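Local coordinates for periplasmic branched-chain amino acid-binding protein (PDB 3I09) that probably captures a small ligand in the periplasm for a branched-chain amino acid ABC transporter, and holds acetoacetic acid in this crystal, at residues K141-L146 with A196-L201; Q190-K195 with T221-L226; G246-D251 with M333-V338. All coordinates share one frame; numbering follows the deposited sequence. Where two conformers were deposited one is given.

Interaction 1 (K141-L146 with A196-L201); sequences KTWFFL and AQILGL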
ATOM      1  N   LYS A 141       2.362 -22.496  12.356  1.00 15.29           N
ATOM      2  CA  LYS A 141       2.412 -22.027  13.736  0.50 15.84           C
ATOM      3  C   LYS A 141       3.727 -21.351  14.097  1.00 15.11           C
ATOM      4  O   LYS A 141       3.717 -20.378  14.852  1.00 16.32           O
ATOM      5  CB  LYS A 141       2.153 -23.171  14.719  0.50 15.93           C
ATOM      6  CG  LYS A 141       0.799 -23.852  14.548  0.50 19.56           C
ATOM      7  CD  LYS A 141      -0.397 -22.892  14.619  0.50 21.45           C
ATOM      8  CE  LYS A 141      -1.710 -23.652  14.323  0.50 21.65           C
ATOM      9  NZ  LYS A 141      -2.935 -22.848  14.520  0.50 20.63           N
ATOM     10  N   THR A 142       4.853 -21.859  13.582  1.00 14.46           N
ATOM     11  CA  THR A 142       6.162 -21.267  13.916  1.00 13.93           C
ATOM     12  C   THR A 142       6.745 -20.419  12.790  1.00 14.37           C
ATOM     13  O   THR A 142       6.775 -20.864  11.638  1.00 13.48           O
ATOM     14  CB  THR A 142       7.232 -22.281  14.396  1.00 14.20           C
ATOM     15  OG1 THR A 142       7.595 -23.166  13.341  1.00 14.62           O
ATOM     16  CG2 THR A 142       6.726 -23.072  15.571  1.00 15.12           C
ATOM     17  N   TRP A 143       7.217 -19.228  13.162  1.00 12.82           N
ATOM     18  CA  TRP A 143       7.624 -18.163  12.216  1.00 13.02           C
ATOM     19  C   TRP A 143       9.021 -17.633  12.464  1.00 13.44           C
ATOM     20  O   TRP A 143       9.428 -17.463  13.613  1.00 14.02           O
ATOM     21  CB  TRP A 143       6.677 -16.956  12.272  1.00 12.33           C
ATOM     22  CG  TRP A 143       5.316 -17.210  11.718  1.00 12.58           C
ATOM     23  CD1 TRP A 143       4.426 -18.145  12.149  1.00 12.77           C
ATOM     24  CD2 TRP A 143       4.683 -16.531  10.628  1.00 12.46           C
ATOM     25  NE1 TRP A 143       3.279 -18.094  11.411  1.00 13.36           N
ATOM     26  CE2 TRP A 143       3.403 -17.107  10.468  1.00 11.79           C
ATOM     27  CE3 TRP A 143       5.060 -15.483   9.777  1.00 13.70           C
ATOM     28  CZ2 TRP A 143       2.503 -16.674   9.488  1.00 13.43           C
ATOM     29  CZ3 TRP A 143       4.170 -15.062   8.821  1.00 14.93           C
ATOM     30  CH2 TRP A 143       2.911 -15.660   8.675  1.00 13.79           C
ATOM     31  N   PHE A 144       9.719 -17.330  11.363  1.00 13.49           N
ATOM     32  CA  PHE A 144      10.964 -16.561  11.382  1.00 14.10           C
ATOM     33  C   PHE A 144      10.787 -15.438  10.360  1.00 13.54           C
ATOM     34  O   PHE A 144      10.327 -15.674   9.229  1.00 14.39           O
ATOM     35  CB  PHE A 144      12.174 -17.429  11.038  1.00 13.98           C
ATOM     36  CG  PHE A 144      13.512 -16.768  11.335  1.00 17.40           C
ATOM     37  CD1 PHE A 144      14.131 -15.969  10.390  1.00 19.78           C
ATOM     38  CD2 PHE A 144      14.138 -16.953  12.574  1.00 19.07           C
ATOM     39  CE1 PHE A 144      15.358 -15.374  10.669  1.00 20.28           C
ATOM     40  CE2 PHE A 144      15.370 -16.366  12.849  1.00 19.93           C
ATOM     41  CZ  PHE A 144      15.967 -15.572  11.899  1.00 20.49           C
ATOM     42  N   PHE A 145      11.116 -14.211  10.751  1.00 12.46           N
ATOM     43  CA  PHE A 145      10.926 -13.053   9.844  1.00 12.68           C
ATOM     44  C   PHE A 145      12.205 -12.646   9.129  1.00 13.90           C
ATOM     45  O   PHE A 145      13.318 -12.616   9.735  1.00 13.89           O
ATOM     46  CB  PHE A 145      10.324 -11.857  10.573  1.00 12.26           C
ATOM     47  CG  PHE A 145       8.909 -12.063  11.005  1.00 12.65           C
ATOM     48  CD1 PHE A 145       7.880 -11.808  10.131  1.00 11.57           C
ATOM     49  CD2 PHE A 145       8.607 -12.553  12.269  1.00 14.74           C
ATOM     50  CE1 PHE A 145       6.561 -12.035  10.492  1.00 15.51           C
ATOM     51  CE2 PHE A 145       7.275 -12.758  12.656  1.00 13.19           C
ATOM     52  CZ  PHE A 145       6.263 -12.508  11.761  1.00 15.17           C
ATOM     53  N   LEU A 146      12.042 -12.328   7.839  1.00 13.57           N
ATOM     54  CA  LEU A 146      13.053 -11.604   7.069  1.00 13.74           C
ATOM     55  C   LEU A 146      12.480 -10.201   6.906  1.00 14.43           C
ATOM     56  O   LEU A 146      11.459 -10.012   6.237  1.00 14.18           O
ATOM     57  CB  LEU A 146      13.267 -12.257   5.707  1.00 13.94           C
ATOM     58  CG  LEU A 146      14.247 -11.622   4.727  1.00 15.80           C
ATOM     59  CD1 LEU A 146      15.674 -11.565   5.305  1.00 16.83           C
ATOM     60  CD2 LEU A 146      14.262 -12.386   3.395  1.00 18.12           C
ATOM     61  N   ALA A 196      11.905 -22.790  11.840  1.00 14.17           N
ATOM     62  CA  ALA A 196      10.519 -22.334  11.737  1.00 14.26           C
ATOM     63  C   ALA A 196       9.822 -22.967  10.533  1.00 12.01           C
ATOM     64  O   ALA A 196      10.482 -23.252   9.536  1.00 12.27           O
ATOM     65  CB  ALA A 196      10.500 -20.799  11.620  1.00 12.38           C
ATOM     66  N   GLN A 197       8.492 -23.121  10.620  1.00 11.94           N
ATOM     67  CA  GLN A 197       7.639 -23.609   9.528  1.00 12.10           C
ATOM     68  C   GLN A 197       7.444 -22.547   8.438  1.00 12.23           C
ATOM     69  O   GLN A 197       7.422 -22.851   7.247  1.00 13.04           O
ATOM     70  CB  GLN A 197       6.247 -24.000  10.057  1.00 12.13           C
ATOM     71  CG  GLN A 197       6.220 -25.246  10.909  1.00 13.51           C
ATOM     72  CD  GLN A 197       4.925 -25.421  11.687  1.00 15.36           C
ATOM     73  OE1 GLN A 197       4.454 -24.488  12.319  1.00 16.93           O
ATOM     74  NE2 GLN A 197       4.345 -26.642  11.651  1.00 15.77           N
ATOM     75  N   ILE A 198       7.321 -21.290   8.865  1.00 13.01           N
ATOM     76  CA  ILE A 198       6.991 -20.175   7.986  1.00 11.45           C
ATOM     77  C   ILE A 198       8.128 -19.143   8.005  1.00 12.47           C
ATOM     78  O   ILE A 198       8.577 -18.725   9.086  1.00 12.71           O
ATOM     79  CB  ILE A 198       5.686 -19.484   8.462  1.00 11.80           C
ATOM     80  CG1 ILE A 198       4.538 -20.498   8.633  1.00 13.02           C
ATOM     81  CG2 ILE A 198       5.309 -18.300   7.535  1.00 10.62           C
ATOM     82  CD1 ILE A 198       4.174 -21.302   7.338  1.00 13.09           C
ATOM     83  N   LEU A 199       8.562 -18.730   6.810  1.00 13.53           N
ATOM     84  CA  LEU A 199       9.410 -17.554   6.616  1.00 13.25           C
ATOM     85  C   LEU A 199       8.544 -16.382   6.215  1.00 13.94           C
ATOM     86  O   LEU A 199       7.973 -16.361   5.110  1.00 12.74           O
ATOM     87  CB  LEU A 199      10.468 -17.815   5.533  1.00 14.04           C
ATOM     88  CG  LEU A 199      11.476 -16.691   5.190  1.00 17.32           C
ATOM     89  CD1 LEU A 199      12.286 -16.329   6.405  1.00 21.21           C
ATOM     90  CD2 LEU A 199      12.420 -17.105   4.073  1.00 17.90           C
ATOM     91  N   GLY A 200       8.399 -15.424   7.117  1.00 13.13           N
ATOM     92  CA  GLY A 200       7.536 -14.260   6.901  1.00 12.92           C
ATOM     93  C   GLY A 200       8.394 -13.201   6.235  1.00 14.02           C
ATOM     94  O   GLY A 200       9.423 -12.785   6.768  1.00 12.65           O
ATOM     95  N   LEU A 201       7.995 -12.811   5.041  1.00 12.50           N
ATOM     96  CA  LEU A 201       8.683 -11.787   4.269  1.00 12.32           C
ATOM     97  C   LEU A 201       8.124 -10.414   4.587  1.00 12.57           C
ATOM     98  O   LEU A 201       7.114  -9.987   4.001  1.00 11.73           O
ATOM     99  CB  LEU A 201       8.500 -12.075   2.787  1.00 12.53           C
ATOM    100  CG  LEU A 201       9.079 -13.418   2.361  1.00 13.55           C
ATOM    101  CD1 LEU A 201       8.730 -13.708   0.891  1.00 13.77           C
ATOM    102  CD2 LEU A 201      10.590 -13.466   2.596  1.00 13.56           C
TER
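Strands 142-146 and 198-201 run parallel, their axes 4.6 Å apart at closest approach and inclined by 33°. Trp143 pairs with Ile198, Phe144 with Leu199, Phe145 with Gly200 and Leu146 with Leu201. The ladder alternates across the gap: Thr142 O accepts from Ile198 N, Phe144 N gives to Ile198 O, Phe144 O accepts from Gly200 N, and Leu146 N ends on Gly200 O. At the N-terminal end side chains continue it. Gln197 OE1 accepts from Thr142 N (2.9 Å, in the carbonyl plane) and from Lys141 N (2.9 Å, tilted from it). In return Gln197 N donates to Thr142 OG1 (2.9 Å), which a chi1 of 66° sets between its own backbone N and carbonyl carbon.

On the face of Trp143 and Phe145, Ile198 lies alongside the indole and lays CG2 over one face, 3.4 Å from the centroid of the six-membered ring, a CH-pi contact. Gly200, without a side chain, lets the Trp143 ring come within 4.0 Å, measured from CZ3 to Gly200 CA. On the other face Phe144 CB meets Ala196 CB at 3.8 Å, and Leu199 CD1 stands at the edge of the Phe144 ring. Helices 151-166 and 185-193 pack on these two faces, the parallel alpha/beta sandwich of a type I periplasmic binding protein lobe.

Interaction 2 (Q190-K195 with T221-L226); sequences QAQSSK and TKTMKL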
ATOM      1  N   GLN A 190      20.274 -18.018   7.963  1.00 20.16           N
ATOM      2  CA  GLN A 190      19.878 -17.804   9.356  1.00 20.18           C
ATOM      3  C   GLN A 190      18.463 -18.248   9.569  1.00 19.70           C
ATOM      4  O   GLN A 190      18.190 -18.986  10.501  1.00 19.90           O
ATOM      5  CB  GLN A 190      19.965 -16.332   9.761  1.00 20.39           C
ATOM      6  CG  GLN A 190      21.355 -15.829   9.850  1.00 21.44           C
ATOM      7  CD  GLN A 190      21.396 -14.324  10.115  1.00 22.36           C
ATOM      8  OE1 GLN A 190      20.792 -13.847  11.090  1.00 22.12           O
ATOM      9  NE2 GLN A 190      22.112 -13.577   9.257  1.00 19.56           N
ATOM     10  N   ALA A 191      17.570 -17.817   8.689  1.00 19.50           N
ATOM     11  CA  ALA A 191      16.172 -18.225   8.753  1.00 20.45           C
ATOM     12  C   ALA A 191      16.042 -19.740   8.653  1.00 20.51           C
ATOM     13  O   ALA A 191      15.274 -20.343   9.381  1.00 20.28           O
ATOM     14  CB  ALA A 191      15.329 -17.535   7.668  1.00 20.64           C
ATOM     15  N   GLN A 192      16.818 -20.350   7.778  1.00 20.42           N
ATOM     16  CA  GLN A 192      16.737 -21.791   7.594  1.00 21.90           C
ATOM     17  C   GLN A 192      17.187 -22.536   8.857  1.00 21.38           C
ATOM     18  O   GLN A 192      16.573 -23.527   9.244  1.00 23.20           O
ATOM     19  CB  GLN A 192      17.582 -22.223   6.409  1.00 21.92           C
ATOM     20  CG  GLN A 192      17.632 -23.706   6.222  1.00 24.69           C
ATOM     21  CD  GLN A 192      18.172 -24.066   4.895  1.00 25.16           C
ATOM     22  OE1 GLN A 192      19.350 -23.874   4.632  1.00 27.80           O
ATOM     23  NE2 GLN A 192      17.325 -24.608   4.042  1.00 26.64           N
ATOM     24  N   SER A 193      18.234 -22.036   9.508  1.00 20.94           N
ATOM     25  CA  SER A 193      18.745 -22.658  10.728  0.50 20.18           C
ATOM     26  C   SER A 193      17.760 -22.555  11.899  1.00 20.11           C
ATOM     27  O   SER A 193      17.856 -23.312  12.868  1.00 19.04           O
ATOM     28  CB  SER A 193      20.092 -22.039  11.109  0.50 20.60           C
ATOM     29  OG  SER A 193      21.049 -22.283  10.094  0.50 20.96           O
ATOM     30  N   SER A 194      16.808 -21.632  11.819  1.00 18.98           N
ATOM     31  CA  SER A 194      15.835 -21.464  12.908  1.00 19.11           C
ATOM     32  C   SER A 194      14.845 -22.631  13.034  1.00 18.13           C
ATOM     33  O   SER A 194      14.202 -22.771  14.054  1.00 18.77           O
ATOM     34  CB  SER A 194      15.018 -20.186  12.713  1.00 18.83           C
ATOM     35  OG  SER A 194      13.976 -20.400  11.778  1.00 17.83           O
ATOM     36  N   LYS A 195      14.690 -23.406  11.967  1.00 18.26           N
ATOM     37  CA  LYS A 195      13.691 -24.490  11.876  1.00 18.12           C
ATOM     38  C   LYS A 195      12.208 -24.075  11.967  1.00 17.60           C
ATOM     39  O   LYS A 195      11.345 -24.923  12.086  1.00 17.84           O
ATOM     40  CB  LYS A 195      13.997 -25.592  12.893  1.00 19.46           C
ATOM     41  CG  LYS A 195      15.439 -26.120  12.810  1.00 20.18           C
ATOM     42  N   THR A 221      12.808 -23.233   0.270  1.00 21.25           N
ATOM     43  CA  THR A 221      11.395 -23.586   0.167  1.00 21.92           C
ATOM     44  C   THR A 221      11.147 -25.105   0.209  1.00 23.38           C
ATOM     45  O   THR A 221      10.008 -25.549   0.233  1.00 23.22           O
ATOM     46  CB  THR A 221      10.766 -22.985  -1.112  1.00 22.17           C
ATOM     47  OG1 THR A 221      11.562 -23.376  -2.221  1.00 22.01           O
ATOM     48  CG2 THR A 221      10.731 -21.474  -1.037  1.00 18.97           C
ATOM     49  N   LYS A 222      12.219 -25.891   0.244  1.00 25.25           N
ATOM     50  CA  LYS A 222      12.109 -27.329   0.530  1.00 26.49           C
ATOM     51  C   LYS A 222      11.703 -27.579   1.982  1.00 26.42           C
ATOM     52  O   LYS A 222      11.061 -28.587   2.272  1.00 27.92           O
ATOM     53  CB  LYS A 222      13.445 -28.020   0.292  1.00 27.14           C
ATOM     54  CG  LYS A 222      13.888 -28.055  -1.164  1.00 29.65           C
ATOM     55  CD  LYS A 222      15.361 -28.425  -1.222  1.00 32.66           C
ATOM     56  CE  LYS A 222      15.887 -28.594  -2.636  1.00 35.47           C
ATOM     57  NZ  LYS A 222      17.390 -28.422  -2.654  1.00 37.29           N
ATOM     58  N   THR A 223      12.102 -26.690   2.887  1.00 25.14           N
ATOM     59  CA  THR A 223      11.894 -26.928   4.309  1.00 25.07           C
ATOM     60  C   THR A 223      11.038 -25.877   5.024  1.00 23.68           C
ATOM     61  O   THR A 223      10.607 -26.116   6.149  1.00 22.75           O
ATOM     62  CB  THR A 223      13.232 -27.071   5.052  1.00 24.86           C
ATOM     63  OG1 THR A 223      13.945 -25.822   5.042  1.00 26.66           O
ATOM     64  CG2 THR A 223      14.077 -28.140   4.423  1.00 25.49           C
HETATM   65  N   MSE A 224      10.772 -24.747   4.371  1.00 21.38           N
HETATM   66  CA  MSE A 224       9.950 -23.674   4.955  1.00 20.63           C
HETATM   67  C   MSE A 224       8.922 -23.220   3.891  1.00 18.17           C
HETATM   68  O   MSE A 224       9.207 -23.253   2.691  1.00 18.75           O
HETATM   69  CB  MSE A 224      10.810 -22.446   5.372  1.00 20.12           C
HETATM   70  CG  MSE A 224      12.056 -22.681   6.255  1.00 23.02           C
HETATM   71 SE   MSE A 224      12.953 -21.014   6.466  0.75 22.56          SE
HETATM   72  CE  MSE A 224      12.054 -20.339   8.088  1.00 19.89           C
ATOM     73  N   LYS A 225       7.732 -22.838   4.328  1.00 16.73           N
ATOM     74  CA  LYS A 225       6.796 -22.145   3.477  1.00 15.64           C
ATOM     75  C   LYS A 225       7.028 -20.613   3.562  1.00 15.97           C
ATOM     76  O   LYS A 225       7.250 -20.082   4.648  1.00 13.63           O
ATOM     77  CB  LYS A 225       5.358 -22.476   3.871  1.00 17.33           C
ATOM     78  CG  LYS A 225       4.856 -23.830   3.371  1.00 20.73           C
ATOM     79  CD  LYS A 225       3.321 -23.853   3.277  1.00 24.00           C
ATOM     80  CE  LYS A 225       2.755 -25.161   2.664  1.00 26.13           C
ATOM     81  NZ  LYS A 225       1.259 -25.032   2.401  1.00 22.69           N
ATOM     82  N   LEU A 226       6.979 -19.925   2.429  1.00 13.46           N
ATOM     83  CA  LEU A 226       7.113 -18.467   2.430  1.00 14.44           C
ATOM     84  C   LEU A 226       5.754 -17.835   2.670  1.00 14.20           C
ATOM     85  O   LEU A 226       4.777 -18.295   2.120  1.00 14.77           O
ATOM     86  CB  LEU A 226       7.670 -17.961   1.102  1.00 12.98           C
ATOM     87  CG  LEU A 226       8.960 -18.603   0.598  1.00 17.59           C
ATOM     88  CD1 LEU A 226       9.373 -18.015  -0.771  1.00 18.88           C
ATOM     89  CD2 LEU A 226      10.071 -18.460   1.606  1.00 17.45           C
TER
HETATM   90  O   HOH W   1      14.415 -25.167   7.717  1.00 30.62           O
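Met224, a selenomethionine, sends CG anti to its carbonyl carbon (chi1 -51°), and a bend at chi3 of 90° turns the methyl CE toward the end of helix 185-193. There CE lies 3.5 Å from Ala191 O and 4.3 Å from Ala191 CB, while SE passes 4.0 Å from Gln192 CA. The Met224 side chain thus meets the C-terminal part of helix 185-193, largely through backbone atoms of the helix.

Ala191 O, beside that methyl, has polar partners of its own. Ser194 OG, set by a chi1 of 81° between its backbone N and carbonyl carbon, returns to donate to Ala191 O at 2.7 Å in the carbonyl plane, and Ser194 N binds the same oxygen. Ser194 OG also takes the N-H of Ala196, so one hydroxyl links the helix end to the loop that leads into strand 198-202.

No direct hydrogen bond joins the two segments. Water 1 bridges them instead, donating to Gln192 O at 3.1 Å and lying 2.8 Å from Thr223 OG1. The side chains of Gln192 and Thr223 cross at about a right angle, Gln192 NE2 coming to 3.7 Å from Thr223 OG1.

Met224 also touches Phe144, Ala196 and Leu199, so it packs between helix 185-193 and the parallel sheet. Just beyond it, strand 225-228 begins as an outermost strand, beside strand 198-202, with Leu226 packed against helix 205-217.

Interaction 3 (G246-D251 with M333-V338); sequences GLVLTD and MYLMEV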
ATOM      1  N   GLY A 246       0.297 -20.905  -5.172  1.00 12.72           N
ATOM      2  CA  GLY A 246      -0.068 -21.314  -3.835  1.00 12.58           C
ATOM      3  C   GLY A 246       0.229 -20.326  -2.764  1.00 12.88           C
ATOM      4  O   GLY A 246      -0.210 -20.520  -1.639  1.00 13.54           O
ATOM      5  N   LEU A 247       0.961 -19.262  -3.061  1.00 12.95           N
ATOM      6  CA  LEU A 247       1.181 -18.225  -2.042  1.00 13.67           C
ATOM      7  C   LEU A 247      -0.134 -17.548  -1.699  1.00 14.10           C
ATOM      8  O   LEU A 247      -0.968 -17.269  -2.593  1.00 12.54           O
ATOM      9  CB  LEU A 247       2.194 -17.180  -2.517  1.00 13.45           C
ATOM     10  CG  LEU A 247       3.657 -17.655  -2.611  1.00 16.44           C
ATOM     11  CD1 LEU A 247       4.512 -16.580  -3.244  1.00 16.19           C
ATOM     12  CD2 LEU A 247       4.248 -18.094  -1.241  1.00 18.66           C
ATOM     13  N   VAL A 248      -0.319 -17.284  -0.407  1.00 13.76           N
ATOM     14  CA  VAL A 248      -1.505 -16.579   0.060  1.00 15.00           C
ATOM     15  C   VAL A 248      -1.123 -15.130   0.344  1.00 15.54           C
ATOM     16  O   VAL A 248      -0.068 -14.814   0.937  1.00 15.16           O
ATOM     17  CB  VAL A 248      -2.084 -17.266   1.283  1.00 16.77           C
ATOM     18  CG1 VAL A 248      -3.175 -16.440   1.881  1.00 18.17           C
ATOM     19  CG2 VAL A 248      -2.594 -18.708   0.896  1.00 18.88           C
ATOM     20  N   LEU A 249      -1.950 -14.215  -0.125  1.00 15.16           N
ATOM     21  CA  LEU A 249      -1.643 -12.814   0.060  1.00 15.63           C
ATOM     22  C   LEU A 249      -2.914 -12.021   0.335  1.00 14.98           C
ATOM     23  O   LEU A 249      -4.025 -12.503   0.083  1.00 14.09           O
ATOM     24  CB  LEU A 249      -0.870 -12.273  -1.143  1.00 17.36           C
ATOM     25  CG  LEU A 249      -1.506 -12.392  -2.489  1.00 18.31           C
ATOM     26  CD1 LEU A 249      -2.300 -11.161  -2.655  1.00 20.21           C
ATOM     27  CD2 LEU A 249      -0.451 -12.533  -3.641  1.00 19.82           C
ATOM     28  N   THR A 250      -2.721 -10.815   0.858  1.00 14.20           N
ATOM     29  CA  THR A 250      -3.790  -9.890   1.151  1.00 13.70           C
ATOM     30  C   THR A 250      -3.636  -8.691   0.229  1.00 15.27           C
ATOM     31  O   THR A 250      -2.540  -8.115   0.161  1.00 14.47           O
ATOM     32  CB  THR A 250      -3.760  -9.423   2.632  1.00 15.13           C
ATOM     33  OG1 THR A 250      -3.988 -10.539   3.464  1.00 15.67           O
ATOM     34  CG2 THR A 250      -4.875  -8.444   2.938  1.00 13.57           C
ATOM     35  N   ASP A 251      -4.695  -8.314  -0.486  1.00 14.42           N
ATOM     36  CA  ASP A 251      -4.599  -7.103  -1.349  1.00 15.35           C
ATOM     37  C   ASP A 251      -5.905  -6.351  -1.310  1.00 13.54           C
ATOM     38  O   ASP A 251      -6.909  -6.889  -0.872  1.00 12.38           O
ATOM     39  CB  ASP A 251      -4.192  -7.454  -2.788  1.00 17.69           C
ATOM     40  CG  ASP A 251      -3.427  -6.261  -3.536  1.00 22.47           C
ATOM     41  OD1 ASP A 251      -3.477  -5.085  -3.090  1.00 26.43           O
ATOM     42  OD2 ASP A 251      -2.690  -6.526  -4.527  1.00 24.75           O
HETATM   43  N   MSE A 333     -11.010  -5.931   2.254  1.00 12.21           N
HETATM   44  CA  MSE A 333      -9.752  -6.442   1.768  1.00 12.58           C
HETATM   45  C   MSE A 333      -9.990  -7.872   1.251  1.00 12.78           C
HETATM   46  O   MSE A 333     -11.036  -8.491   1.561  1.00 13.73           O
HETATM   47  CB  MSE A 333      -8.711  -6.413   2.892  1.00 12.64           C
HETATM   48  CG  MSE A 333      -8.403  -5.033   3.428  1.00 11.46           C
HETATM   49 SE   MSE A 333      -7.482  -3.831   2.132  0.75 14.35          SE
HETATM   50  CE  MSE A 333      -5.812  -4.610   2.192  1.00 13.84           C
ATOM     51  N   TYR A 334      -9.051  -8.398   0.458  1.00 13.17           N
ATOM     52  CA  TYR A 334      -9.193  -9.713  -0.180  1.00 12.64           C
ATOM     53  C   TYR A 334      -8.013 -10.604   0.166  1.00 12.93           C
ATOM     54  O   TYR A 334      -6.852 -10.211  -0.043  1.00 15.29           O
ATOM     55  CB  TYR A 334      -9.309  -9.557  -1.714  1.00 12.58           C
ATOM     56  CG  TYR A 334     -10.460  -8.641  -2.039  1.00 13.94           C
ATOM     57  CD1 TYR A 334     -11.761  -9.102  -1.958  1.00 16.92           C
ATOM     58  CD2 TYR A 334     -10.252  -7.283  -2.287  1.00 16.07           C
ATOM     59  CE1 TYR A 334     -12.829  -8.279  -2.167  1.00 19.19           C
ATOM     60  CE2 TYR A 334     -11.313  -6.439  -2.493  1.00 19.60           C
ATOM     61  CZ  TYR A 334     -12.599  -6.940  -2.435  1.00 20.97           C
ATOM     62  OH  TYR A 334     -13.669  -6.107  -2.616  1.00 24.31           O
ATOM     63  N   LEU A 335      -8.311 -11.799   0.653  1.00 13.18           N
ATOM     64  CA  LEU A 335      -7.315 -12.864   0.843  1.00 13.09           C
ATOM     65  C   LEU A 335      -7.327 -13.657  -0.451  1.00 14.17           C
ATOM     66  O   LEU A 335      -8.367 -14.184  -0.845  1.00 14.21           O
ATOM     67  CB  LEU A 335      -7.724 -13.766   1.995  1.00 14.19           C
ATOM     68  CG  LEU A 335      -6.696 -14.812   2.437  1.00 15.03           C
ATOM     69  CD1 LEU A 335      -5.438 -14.089   2.997  1.00 13.41           C
ATOM     70  CD2 LEU A 335      -7.290 -15.768   3.460  1.00 17.76           C
HETATM   71  N   MSE A 336      -6.186 -13.717  -1.128  1.00 14.41           N
HETATM   72  CA  MSE A 336      -6.084 -14.417  -2.398  1.00 15.28           C
HETATM   73  C   MSE A 336      -5.010 -15.455  -2.408  1.00 14.48           C
HETATM   74  O   MSE A 336      -4.067 -15.420  -1.592  1.00 13.31           O
HETATM   75  CB  MSE A 336      -5.849 -13.375  -3.462  1.00 15.57           C
HETATM   76  CG  MSE A 336      -7.037 -12.455  -3.257  1.00 21.89           C
HETATM   77 SE   MSE A 336      -7.461 -11.540  -4.641  0.75 27.75          SE
HETATM   78  CE  MSE A 336      -5.857 -10.601  -4.639  1.00 19.83           C
ATOM     79  N   GLU A 337      -5.179 -16.419  -3.309  1.00 13.90           N
ATOM     80  CA  GLU A 337      -4.155 -17.411  -3.513  1.00 13.25           C
ATOM     81  C   GLU A 337      -3.658 -17.294  -4.952  1.00 12.07           C
ATOM     82  O   GLU A 337      -4.451 -17.142  -5.877  1.00 12.98           O
ATOM     83  CB  GLU A 337      -4.673 -18.829  -3.205  1.00 14.07           C
ATOM     84  CG  GLU A 337      -3.601 -19.869  -3.370  1.00 15.43           C
ATOM     85  CD  GLU A 337      -4.058 -21.320  -3.075  1.00 20.51           C
ATOM     86  OE1 GLU A 337      -5.259 -21.614  -3.245  1.00 22.60           O
ATOM     87  OE2 GLU A 337      -3.182 -22.159  -2.744  1.00 17.95           O
ATOM     88  N   VAL A 338      -2.341 -17.369  -5.137  1.00 11.96           N
ATOM     89  CA  VAL A 338      -1.757 -17.262  -6.470  1.00 11.42           C
ATOM     90  C   VAL A 338      -2.016 -18.559  -7.215  1.00 11.05           C
ATOM     91  O   VAL A 338      -1.830 -19.662  -6.664  1.00 11.82           O
ATOM     92  CB  VAL A 338      -0.257 -16.965  -6.421  1.00 12.07           C
ATOM     93  CG1 VAL A 338       0.291 -16.919  -7.855  1.00 10.45           C
ATOM     94  CG2 VAL A 338      -0.004 -15.641  -5.622  1.00 11.80           C
TER
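Leu249, Met336 and Val338 make the apolar centre on one face of an antiparallel strand pair, 248-251 with 333-338, part of the antiparallel sheet that includes strand 351-357. Leu249 CG sits between its backbone N and carbonyl carbon (chi1 58°), and the two methyls beyond it part company: CD2 meets Val338 CG2 at 3.7 Å, CD1 faces the selenomethionine methyl Met336 CE at 4.1 Å. That same CE also lies against Asp251 CB, so apolar contact runs on along this face. Across the sheet, Val248 CG1 presses on Leu335 CD1 at 3.4 Å, tighter than usual van der Waals contact, while Thr250 CG2 is crossed at about a right angle by the side chain of Met333. Helix 124-137 backs this second face through contacts with Thr250, Met333 and Leu335.

Between the faces, the strands are joined by reciprocal backbone bonds in the hydrogen-bonded pairs Leu249-Met336 and Asp251-Tyr334. The intervening pairs Val248-Glu337 and Thr250-Leu335 are non-hydrogen-bonded, and here CA-H groups point at carbonyls, as Val248 CA does at Met336 O. Leu247 O accepts from Val338 N, extending the ladder toward Gly246.

The polar groups lie farther out. Thr250 OG1 is bonded to Thr131 OG1, and Asp251 OD1 to Ser278 OG, tying the pair to helices 124-137 and 278-297. Tyr334 turns its ring edge to Asp251 O, near the ring plane. At the other end the extended Glu337 side chain runs past Gly246; its OE1 makes a long, weak ion pair with Lys352 of strand 351-357. Glu337 OE2 stops 3.4 Å from Gly246 CA, and Gly246 N closes the ladder with a nearly straight bond, 174° at the hydrogen, to Val338 O.

How the interactions relate
From the N terminus, strand 142-148 opens interaction 1, which closes at 196-201 over a loop of 49 residues holding helix 151-166, strand 170-177 and helix 185-193. Interaction 2 starts on that last helix, before interaction 1 has closed, and ends at 221-226, so the two loops cross. Both reach one parallel sheet, in which strands 198-202 and 225-228 are neighbours: Leu199 N and Lys225 O lie 2.9 Å apart, a probable hydrogen bond, and Phe144 packs on Ala191 and Ser194. Interaction 3 follows in series, its 81-residue loop carrying helices 259-272 and 278-297. It pairs strand 248-251 with 329-338 in the antiparallel sheet, and Leu247 CD2 touches Leu226 O of interaction 2 at 3.4 Å.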